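Local coordinates for cytochrome P450 113A1 (PDB 2JJN), which hydroxylates erythromycin D at C-12 of its macrolactone ring to give erythromycin C, using a heme b cofactor, NADPH and molecular oxygen, at residues I147-L151 with L152-P156. The protein carries 2 engineered substitutions. Sequence-based numbering, arbitrary orientation. Where two conformers were deposited one is given.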
loop_
_atom_site.group_PDB
_atom_site.type_symbol
_atom_site.label_atom_id
_atom_site.label_comp_id
_atom_site.label_asym_id
_atom_site.label_seq_id
_atom_site.Cartn_x
_atom_site.Cartn_y
_atom_site.Cartn_z
ATOM N N ILE A 147 -1.848 1.970 15.333
ATOM C CA ILE A 147 -1.080 3.206 15.216
ATOM C C ILE A 147 -1.860 4.312 14.516
ATOM O O ILE A 147 -1.908 5.454 15.017
ATOM C CB ILE A 147 0.291 2.929 14.578
ATOM C CG1 ILE A 147 1.079 1.985 15.512
ATOM C CG2 ILE A 147 1.087 4.203 14.325
ATOM C CD1 ILE A 147 1.351 2.562 16.922
ATOM N N VAL A 148 -2.468 3.991 13.382
ATOM C CA VAL A 148 -3.129 5.087 12.640
ATOM C C VAL A 148 -4.411 5.499 13.362
ATOM O O VAL A 148 -4.775 6.700 13.339
ATOM C CB VAL A 148 -3.335 4.744 11.133
ATOM C CG1 VAL A 148 -4.289 5.738 10.467
ATOM C CG2 VAL A 148 -1.993 4.718 10.417
ATOM N N ALA A 149 -5.097 4.571 14.028
ATOM C CA ALA A 149 -6.274 4.961 14.823
ATOM C C ALA A 149 -5.861 5.937 15.929
ATOM O O ALA A 149 -6.516 6.960 16.142
ATOM C CB ALA A 149 -7.004 3.761 15.392
ATOM N N GLU A 150 -4.732 5.687 16.586
ATOM C CA GLU A 150 -4.296 6.598 17.651
ATOM C C GLU A 150 -3.845 7.940 17.080
ATOM O O GLU A 150 -4.065 9.031 17.672
ATOM C CB GLU A 150 -3.164 5.954 18.442
ATOM C CG GLU A 150 -3.699 4.832 19.301
ATOM C CD GLU A 150 -2.633 4.133 20.150
ATOM O OE1 GLU A 150 -1.445 4.551 20.103
ATOM O OE2 GLU A 150 -3.019 3.175 20.860
ATOM N N LEU A 151 -3.212 7.882 15.926
ATOM C CA LEU A 151 -2.801 9.104 15.258
ATOM C C LEU A 151 -4.040 9.937 14.982
ATOM O O LEU A 151 -4.051 11.152 15.234
ATOM C CB LEU A 151 -2.175 8.777 13.935
ATOM C CG LEU A 151 -1.840 9.935 13.002
ATOM C CD1 LEU A 151 -0.936 10.920 13.685
ATOM C CD2 LEU A 151 -1.228 9.384 11.729
ATOM N N LEU A 152 -5.067 9.288 14.450
ATOM C CA LEU A 152 -6.318 10.027 14.167
ATOM C C LEU A 152 -7.060 10.449 15.426
ATOM O O LEU A 152 -7.939 11.338 15.361
ATOM C CB LEU A 152 -7.228 9.183 13.270
ATOM C CG LEU A 152 -6.766 9.032 11.822
ATOM C CD1 LEU A 152 -7.534 7.889 11.187
ATOM C CD2 LEU A 152 -6.977 10.316 11.000
ATOM N N GLY A 153 -6.766 9.826 16.558
ATOM C CA GLY A 153 -7.432 10.139 17.803
ATOM C C GLY A 153 -8.698 9.339 18.016
ATOM O O GLY A 153 -9.594 9.756 18.767
ATOM N N LEU A 154 -8.775 8.159 17.395
ATOM C CA LEU A 154 -9.929 7.282 17.534
ATOM C C LEU A 154 -9.815 6.387 18.761
ATOM O O LEU A 154 -8.692 6.018 19.150
ATOM C CB LEU A 154 -10.080 6.406 16.283
ATOM C CG LEU A 154 -10.157 7.204 14.982
ATOM C CD1 LEU A 154 -10.092 6.302 13.764
ATOM C CD2 LEU A 154 -11.439 8.074 14.942
ATOM N N PRO A 155 -10.971 6.042 19.385
ATOM C CA PRO A 155 -11.070 5.092 20.502
ATOM C C PRO A 155 -10.207 3.851 20.288
ATOM O O PRO A 155 -10.181 3.317 19.156
ATOM C CB PRO A 155 -12.545 4.678 20.503
ATOM C CG PRO A 155 -13.238 5.619 19.583
ATOM C CD PRO A 155 -12.280 6.618 19.048
ATOM N N PRO A 156 -9.541 3.375 21.374
ATOM C CA PRO A 156 -8.489 2.357 21.460
ATOM C C PRO A 156 -8.453 1.382 20.291
ATOM O O PRO A 156 -7.511 1.396 19.482
ATOM C CB PRO A 156 -8.847 1.621 22.753
ATOM C CG PRO A 156 -9.459 2.698 23.636
ATOM C CD PRO A 156 -9.876 3.862 22.731
HETATM O O HOH W 1 -5.465 2.319 20.791
#
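A149 and L154 meet where helix 142-152 gives way to a loop, a compact example of how a helix is brought to an end. The amide of L154 reaches back to A149 O over 2.8 Å, a bond straight at the hydrogen (163°) although the donor is tilted out of the carbonyl plane. One residue earlier, G153 N lies 3.0 Å from E150 O in a weak, bent bond. The bonds from L154 N to A149 O and from G153 N to E150 O make a Schellman motif, with G153 at the C-prime position; its positive phi (88°) turns the chain out of the helix. A further weak bond ties G153 N to A149 O, which therefore takes both amides. Beside the bonded backbone, L154 CB rests 4.2 Å from A149 CB, and L154 also packs on L197 and R200 of helix 180-206 and on I213 of helix 212-218.

The tight side faces the protein interior. L152 N still makes a regular helical bond to V148 O, and the two side chains run alongside each other, V148 CG1 touching L152 CD1 at 4.0 Å. A chi1 of 167° sets V148 CG1 opposite the backbone N, and this is the branch that meets L152; both residues also pack on L239 of helix 228-259, and the side chain of V148 is about 5 Å from the heme.

Across the turn, the P155-P156 end is exposed and loosely joined. Here one water links the E150 carboxylate to the backbone of P156, donating to E150 OE2 and to P156 O, 2.6 Å from each, while the same carboxylate oxygen forms a salt bridge with R117.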